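Local coordinates for protein polyketide biosynthesis cytochrome P450 PksS (Bacillus subtilis, PDB 4YZR) that oxidises dihydrobacillaene as a haem-dependent cytochrome P450 in the biosynthesis of the antibiotic polyketide bacillaene, at residues H99-S104 / E228-S233; D131-E136 / M142-S147. All coordinates share one frame; numbering follows the deposited sequence.

Contact 1. Residues H99-S104 / E228-S233. With HEM (protoporphyrin IX containing Fe), chain C.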
loop_
_atom_site.group_PDB
_atom_site.type_symbol
_atom_site.label_atom_id
_atom_site.label_comp_id
_atom_site.label_asym_id
_atom_site.label_seq_id
_atom_site.Cartn_x
_atom_site.Cartn_y
_atom_site.Cartn_z
ATOM N N HIS A 99 19.323 1.983 6.894
ATOM C CA HIS A 99 18.077 2.517 6.312
ATOM C C HIS A 99 18.276 3.946 5.922
ATOM O O HIS A 99 17.767 4.384 4.834
ATOM C CB HIS A 99 16.994 2.399 7.317
ATOM C CG HIS A 99 15.761 3.146 6.887
ATOM N ND1 HIS A 99 15.538 4.411 7.268
ATOM C CD2 HIS A 99 14.730 2.782 6.054
ATOM C CE1 HIS A 99 14.396 4.848 6.701
ATOM N NE2 HIS A 99 13.936 3.862 5.970
ATOM N N THR A 100 18.961 4.769 6.688
ATOM C CA THR A 100 19.067 6.160 6.462
ATOM C C THR A 100 19.743 6.458 5.142
ATOM O O THR A 100 19.305 7.323 4.349
ATOM C CB THR A 100 19.874 6.825 7.629
ATOM O OG1 THR A 100 19.310 6.324 8.836
ATOM C CG2 THR A 100 19.813 8.278 7.571
ATOM N N ARG A 101 20.790 5.745 4.874
ATOM C CA ARG A 101 21.525 5.900 3.619
ATOM C C ARG A 101 20.596 5.513 2.435
ATOM O O ARG A 101 20.597 6.221 1.419
ATOM C CB ARG A 101 22.790 5.027 3.662
ATOM C CG ARG A 101 23.394 4.839 2.326
ATOM C CD ARG A 101 24.710 4.081 2.342
ATOM N NE ARG A 101 25.093 3.713 0.980
ATOM C CZ ARG A 101 24.649 2.623 0.343
ATOM N NH1 ARG A 101 23.833 1.783 0.947
ATOM N NH2 ARG A 101 24.966 2.393 -0.928
ATOM N N LEU A 102 19.994 4.324 2.498
ATOM C CA LEU A 102 19.136 3.909 1.373
ATOM C C LEU A 102 18.000 4.921 1.152
ATOM O O LEU A 102 17.753 5.305 -0.000
ATOM C CB LEU A 102 18.575 2.531 1.661
ATOM C CG LEU A 102 19.586 1.443 1.737
ATOM C CD1 LEU A 102 18.914 0.131 2.144
ATOM C CD2 LEU A 102 20.244 1.168 0.371
ATOM N N ARG A 103 17.391 5.426 2.174
ATOM C CA ARG A 103 16.295 6.369 2.012
ATOM C C ARG A 103 16.823 7.623 1.383
ATOM O O ARG A 103 16.131 8.201 0.529
ATOM C CB ARG A 103 15.570 6.607 3.290
ATOM C CG ARG A 103 14.285 7.395 3.003
ATOM C CD ARG A 103 13.123 7.052 3.769
ATOM N NE ARG A 103 11.990 7.937 3.461
ATOM C CZ ARG A 103 10.743 7.651 3.807
ATOM N NH1 ARG A 103 10.463 6.476 4.260
ATOM N NH2 ARG A 103 9.832 8.569 3.621
ATOM N N SER A 104 18.045 8.093 1.728
ATOM C CA SER A 104 18.542 9.358 1.183
ATOM C C SER A 104 18.868 9.239 -0.272
ATOM O O SER A 104 18.776 10.243 -0.985
ATOM C CB SER A 104 19.840 9.752 1.889
ATOM O OG SER A 104 20.964 8.901 1.470
ATOM N N GLU A 228 24.427 -2.520 -7.563
ATOM C CA GLU A 228 23.518 -3.245 -8.449
ATOM C C GLU A 228 22.425 -3.935 -7.615
ATOM O O GLU A 228 21.222 -3.767 -7.916
ATOM C CB GLU A 228 24.308 -4.256 -9.340
ATOM C CG GLU A 228 23.475 -4.973 -10.358
ATOM C CD GLU A 228 23.338 -4.245 -11.687
ATOM O OE1 GLU A 228 24.044 -3.184 -11.935
ATOM O OE2 GLU A 228 22.544 -4.772 -12.548
ATOM N N LYS A 229 22.756 -4.707 -6.597
ATOM C CA LYS A 229 21.782 -5.440 -5.788
ATOM C C LYS A 229 20.821 -4.481 -5.051
ATOM O O LYS A 229 19.606 -4.772 -4.898
ATOM C CB LYS A 229 22.463 -6.329 -4.750
ATOM C CG LYS A 229 21.512 -7.128 -3.930
ATOM C CD LYS A 229 22.216 -8.228 -3.157
ATOM C CE LYS A 229 21.339 -8.550 -1.970
ATOM N NZ LYS A 229 22.049 -9.502 -1.066
ATOM N N GLU A 230 21.369 -3.335 -4.574
ATOM C CA GLU A 230 20.559 -2.313 -3.890
ATOM C C GLU A 230 19.547 -1.733 -4.896
ATOM O O GLU A 230 18.392 -1.459 -4.507
ATOM C CB GLU A 230 21.394 -1.211 -3.299
ATOM C CG GLU A 230 22.160 -1.695 -2.098
ATOM C CD GLU A 230 23.100 -0.739 -1.478
ATOM O OE1 GLU A 230 23.258 -0.806 -0.195
ATOM O OE2 GLU A 230 23.613 0.135 -2.195
ATOM N N LEU A 231 19.916 -1.570 -6.159
ATOM C CA LEU A 231 18.966 -1.137 -7.176
ATOM C C LEU A 231 17.894 -2.184 -7.372
ATOM O O LEU A 231 16.685 -1.802 -7.475
ATOM C CB LEU A 231 19.699 -0.883 -8.472
ATOM C CG LEU A 231 20.553 0.314 -8.525
ATOM C CD1 LEU A 231 21.580 0.265 -9.677
ATOM C CD2 LEU A 231 19.796 1.631 -8.584
ATOM N N TYR A 232 18.220 -3.449 -7.460
ATOM C CA TYR A 232 17.190 -4.467 -7.602
ATOM C C TYR A 232 16.222 -4.362 -6.434
ATOM O O TYR A 232 15.006 -4.433 -6.631
ATOM C CB TYR A 232 17.767 -5.885 -7.602
ATOM C CG TYR A 232 18.779 -6.143 -8.711
ATOM C CD1 TYR A 232 18.836 -5.386 -9.877
ATOM C CD2 TYR A 232 19.701 -7.171 -8.582
ATOM C CE1 TYR A 232 19.783 -5.665 -10.920
ATOM C CE2 TYR A 232 20.606 -7.411 -9.609
ATOM C CZ TYR A 232 20.613 -6.668 -10.719
ATOM O OH TYR A 232 21.557 -6.914 -11.681
ATOM N N SER A 233 16.732 -4.311 -5.219
ATOM C CA SER A 233 15.872 -4.266 -4.039
ATOM C C SER A 233 14.970 -3.045 -4.024
ATOM O O SER A 233 13.742 -3.129 -3.688
ATOM C CB SER A 233 16.701 -4.270 -2.699
ATOM O OG SER A 233 17.374 -5.467 -2.575
HETATM C CHA HEM C . 6.195 2.132 3.230
HETATM C CHB HEM C . 1.382 2.330 2.850
HETATM C CHC HEM C . 1.818 3.569 -1.832
HETATM C CHD HEM C . 6.587 3.208 -1.443
HETATM C C1A HEM C . 4.857 2.054 3.536
HETATM C C2A HEM C . 4.241 1.770 4.840
HETATM C C3A HEM C . 2.940 1.767 4.699
HETATM C C4A HEM C . 2.648 2.152 3.316
HETATM C CMA HEM C . 1.923 1.413 5.710
HETATM C CAA HEM C . 5.029 1.376 6.095
HETATM C CBA HEM C . 5.224 -0.066 6.211
HETATM C CGA HEM C . 5.977 -0.617 7.498
HETATM O O1A HEM C . 5.943 -1.894 7.576
HETATM O O2A HEM C . 6.397 0.223 8.203
HETATM C C1B HEM C . 1.079 2.674 1.534
HETATM C C2B HEM C . -0.222 2.923 1.006
HETATM C C3B HEM C . -0.147 3.269 -0.302
HETATM C C4B HEM C . 1.284 3.241 -0.607
HETATM C CMB HEM C . -1.418 2.805 1.833
HETATM C CAB HEM C . -1.159 3.602 -1.289
HETATM C CBB HEM C . -2.333 3.998 -0.941
HETATM C C1C HEM C . 3.142 3.632 -2.179
HETATM C C2C HEM C . 3.713 3.950 -3.428
HETATM C C3C HEM C . 5.102 3.850 -3.328
HETATM C C4C HEM C . 5.355 3.417 -1.991
HETATM C CMC HEM C . 2.873 4.471 -4.564
HETATM C CAC HEM C . 6.114 4.092 -4.342
HETATM C CBC HEM C . 5.911 3.957 -5.602
HETATM C C1D HEM C . 6.929 2.868 -0.156
HETATM C C2D HEM C . 8.273 2.609 0.299
HETATM C C3D HEM C . 8.152 2.329 1.630
HETATM C C4D HEM C . 6.724 2.423 1.995
HETATM C CMD HEM C . 9.548 2.730 -0.507
HETATM C CAD HEM C . 9.254 2.026 2.612
HETATM C CBD HEM C . 9.785 3.255 3.281
HETATM C CGD HEM C . 11.005 3.037 4.228
HETATM O O1D HEM C . 11.197 1.874 4.600
HETATM O O2D HEM C . 11.625 4.067 4.557
HETATM N NA HEM C . 3.842 2.365 2.688
HETATM N NB HEM C . 1.975 2.929 0.522
HETATM N NC HEM C . 4.158 3.334 -1.314
HETATM N ND HEM C . 6.002 2.731 0.850
HETATM FE FE HEM C . 4.015 2.904 0.705
#
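The short helix 98-106, which in cytochromes P450 corresponds to helix C, is tied here to the start of the long helix 228-259 by an Arg-Glu pair. Arg-101 grips the carboxylate of Glu-230 end-on with two nitrogens. Arg-101 NH1 bonds to Glu-230 OE1 at 2.9 Å, with an N-H...O angle of 165°. Arg-101 NH2 bonds to Glu-230 OE2, also at 2.9 Å, and uses the syn lone pair of that oxygen. The guanidinium and carboxylate planes are 27° apart, so the salt bridge is nearly flat. The arginine chain is extended from CG to NE, and this carries the guanidinium across to the glutamate. Arg-101 NE is also bonded to Ser-224 OG, and Glu-230 OE2 accepts from Ser-227 N. These second bonds limit rotation of both groups. A methyl of Leu-102, CD2, packs 3.6 Å from Glu-230 OE1, the oxygen that also takes the NH1 bond.

The same helix serves the haem. His-99 NE2 donates an almost straight bond (176°) to haem propionate atom O2D at 2.7 Å. Arg-103 NH1 reaches the same haem O2D at 2.7 Å, with the oxygen at the edge of the guanidinium. Two donors on one oxygen would probably favour an ionised propionate. His-99 and Arg-103, four residues apart, form the HxxxR motif by which helix C of many P450s holds a haem propionate.

Contact 2. Residues D131-E136 / M142-S147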
loop_
_atom_site.group_PDB
_atom_site.type_symbol
_atom_site.label_atom_id
_atom_site.label_comp_id
_atom_site.label_asym_id
_atom_site.label_seq_id
_atom_site.Cartn_x
_atom_site.Cartn_y
_atom_site.Cartn_z
ATOM N N ASP A 131 -12.538 7.417 -20.891
ATOM C CA ASP A 131 -13.116 7.390 -22.297
ATOM C C ASP A 131 -13.484 6.029 -22.618
ATOM O O ASP A 131 -14.528 5.804 -23.294
ATOM C CB ASP A 131 -12.070 7.931 -23.270
ATOM C CG ASP A 131 -11.828 9.409 -23.150
ATOM O OD1 ASP A 131 -12.543 10.189 -22.477
ATOM O OD2 ASP A 131 -10.787 9.860 -23.780
ATOM N N GLU A 132 -12.763 5.003 -22.314
ATOM C CA GLU A 132 -13.120 3.647 -22.594
ATOM C C GLU A 132 -14.293 3.238 -21.813
ATOM O O GLU A 132 -15.207 2.593 -22.327
ATOM C CB GLU A 132 -11.957 2.661 -22.395
ATOM C CG GLU A 132 -10.802 2.937 -23.293
ATOM C CD GLU A 132 -11.187 2.888 -24.809
ATOM O OE1 GLU A 132 -11.919 1.938 -25.183
ATOM O OE2 GLU A 132 -10.790 3.822 -25.570
ATOM N N MET A 133 -14.397 3.602 -20.567
ATOM C CA MET A 133 -15.526 3.219 -19.749
ATOM C C MET A 133 -16.807 3.872 -20.236
ATOM O O MET A 133 -17.901 3.221 -20.130
ATOM C CB MET A 133 -15.296 3.712 -18.290
ATOM C CG MET A 133 -14.256 2.878 -17.584
ATOM S SD MET A 133 -13.643 3.688 -16.076
ATOM C CE MET A 133 -14.972 3.661 -15.099
ATOM N N GLU A 134 -16.733 5.048 -20.780
ATOM C CA GLU A 134 -17.936 5.772 -21.243
ATOM C C GLU A 134 -18.616 5.101 -22.457
ATOM O O GLU A 134 -19.802 5.438 -22.753
ATOM C CB GLU A 134 -17.639 7.271 -21.403
ATOM C CG GLU A 134 -18.845 8.164 -21.651
ATOM C CD GLU A 134 -18.472 9.614 -21.447
ATOM O OE1 GLU A 134 -17.280 9.939 -21.762
ATOM O OE2 GLU A 134 -19.358 10.395 -20.965
ATOM N N LYS A 135 -17.991 4.142 -23.068
ATOM C CA LYS A 135 -18.595 3.376 -24.191
ATOM C C LYS A 135 -19.713 2.502 -23.677
ATOM O O LYS A 135 -20.569 2.083 -24.462
ATOM C CB LYS A 135 -17.571 2.552 -24.864
ATOM C CG LYS A 135 -16.513 3.395 -25.546
ATOM C CD LYS A 135 -15.503 2.580 -26.340
ATOM C CE LYS A 135 -14.481 3.438 -27.064
ATOM N NZ LYS A 135 -13.412 2.566 -27.633
ATOM N N GLU A 136 -19.805 2.215 -22.379
ATOM C CA GLU A 136 -20.829 1.358 -21.795
ATOM C C GLU A 136 -21.515 2.020 -20.617
ATOM O O GLU A 136 -21.062 3.061 -20.127
ATOM C CB GLU A 136 -20.296 0.016 -21.420
ATOM C CG GLU A 136 -19.533 -0.690 -22.505
ATOM C CD GLU A 136 -20.396 -1.070 -23.714
ATOM O OE1 GLU A 136 -21.688 -0.988 -23.715
ATOM O OE2 GLU A 136 -19.742 -1.426 -24.736
ATOM N N MET A 142 -12.521 -2.213 -10.830
ATOM C CA MET A 142 -11.148 -2.700 -10.696
ATOM C C MET A 142 -10.497 -2.880 -12.022
ATOM O O MET A 142 -9.424 -2.321 -12.277
ATOM C CB MET A 142 -11.175 -3.951 -9.869
ATOM C CG MET A 142 -11.804 -3.757 -8.489
ATOM S SD MET A 142 -11.131 -2.410 -7.516
ATOM C CE MET A 142 -9.429 -2.897 -7.303
ATOM N N LYS A 143 -11.106 -3.646 -12.947
ATOM C CA LYS A 143 -10.502 -3.870 -14.219
ATOM C C LYS A 143 -10.302 -2.660 -15.080
ATOM O O LYS A 143 -9.325 -2.532 -15.859
ATOM C CB LYS A 143 -11.325 -4.978 -14.929
ATOM C CG LYS A 143 -10.739 -5.472 -16.224
ATOM C CD LYS A 143 -11.654 -6.580 -16.828
ATOM C CE LYS A 143 -13.106 -6.215 -17.151
ATOM N NZ LYS A 143 -13.346 -4.809 -17.615
ATOM N N SER A 144 -11.304 -1.774 -15.044
ATOM C CA SER A 144 -11.362 -0.654 -15.951
ATOM C C SER A 144 -10.611 0.559 -15.515
ATOM O O SER A 144 -10.376 1.432 -16.310
ATOM C CB SER A 144 -12.812 -0.294 -16.255
ATOM O OG SER A 144 -13.445 0.222 -15.150
ATOM N N PHE A 145 -10.344 0.698 -14.194
ATOM C CA PHE A 145 -9.889 2.010 -13.733
ATOM C C PHE A 145 -8.916 1.859 -12.530
ATOM O O PHE A 145 -7.759 2.336 -12.649
ATOM C CB PHE A 145 -11.134 2.832 -13.269
ATOM C CG PHE A 145 -10.853 4.314 -12.999
ATOM C CD1 PHE A 145 -10.418 5.128 -13.986
ATOM C CD2 PHE A 145 -11.112 4.815 -11.741
ATOM C CE1 PHE A 145 -10.151 6.487 -13.742
ATOM C CE2 PHE A 145 -10.934 6.156 -11.493
ATOM C CZ PHE A 145 -10.438 6.942 -12.458
ATOM N N ALA A 146 -9.301 1.230 -11.472
ATOM C CA ALA A 146 -8.452 1.214 -10.218
ATOM C C ALA A 146 -7.256 0.399 -10.461
ATOM O O ALA A 146 -6.167 0.777 -9.957
ATOM C CB ALA A 146 -9.254 0.696 -9.095
ATOM N N SER A 147 -7.294 -0.775 -11.141
ATOM C CA SER A 147 -6.089 -1.561 -11.414
ATOM C C SER A 147 -5.190 -0.951 -12.486
ATOM O O SER A 147 -3.979 -0.822 -12.302
ATOM C CB SER A 147 -6.472 -3.016 -11.741
ATOM O OG SER A 147 -7.207 -3.637 -10.685
#
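The end of helix 119-133 and the short helix 141-146 come together within a few residues of chain. Met-133 and Ser-144 are the closest pair across the contact, with their CA atoms 6.8 Å apart. A type I beta turn runs from Met-133 to Glu-136, and Glu-136 N bonds to Met-133 O. In segment 142-147 the backbone makes a wider pi-type turn, where Ser-147 N bonds to Met-142 O.

Met-133 carries the contact from its side. Its CG is anti to the carbonyl carbon (chi1 -74°), and its CB points toward the other segment. This sends the thioether to the Ser-144 and Phe-145 side chains. The chain then bends at chi3 (67°), which turns the methyl CE back while SD rests on both residues. Met-133 SD lies 3.6 Å from Ser-144 OG, and Met-133 CG is 3.7 Å from Ser-144 CB. The hydroxyl of Ser-144 has its polar partner elsewhere: it is hydrogen-bonded to Asp-140 O, just before the helix. Met-133 SD is also 3.9 Å from Phe-145 CB. It sits 4.9 Å from the centroid of the Phe-145 ring, 47° off the ring normal. This is an oblique Met-aromatic contact.

Both apolar side chains also reach helix 355-372. Met-133 and Phe-145 each touch Leu-369, and Phe-145 also packs on Ala-365.

The chemistry implies packing by van der Waals and sulfur-aromatic contact rather than by polar bonds. The sulfur rests against both a serine, whose hydroxyl is held by a backbone carbonyl, and an aromatic side chain. The charged groups of segment 131-136 take no part in this joint.

Contacts 1 and 2 lie in different parts of one P450 fold. Their centres are about 36 Å apart, and their nearest atoms are about 20 Å apart without touching. Both segments of contact 2, 131-136 and 142-147, fall between the two of contact 1 along the chain. Contact 1 joins two elements far apart in sequence, whereas contact 2 joins two helices separated by a short connection containing strand 138-140. Helix 228-259 links the regions. Its start forms one side of contact 1, and further along it Val-247 and Leu-250 touch side chains of segment 142-147. Contact 1 stands beside the haem propionate, and contact 2 is plain packing between helices, away from the haem.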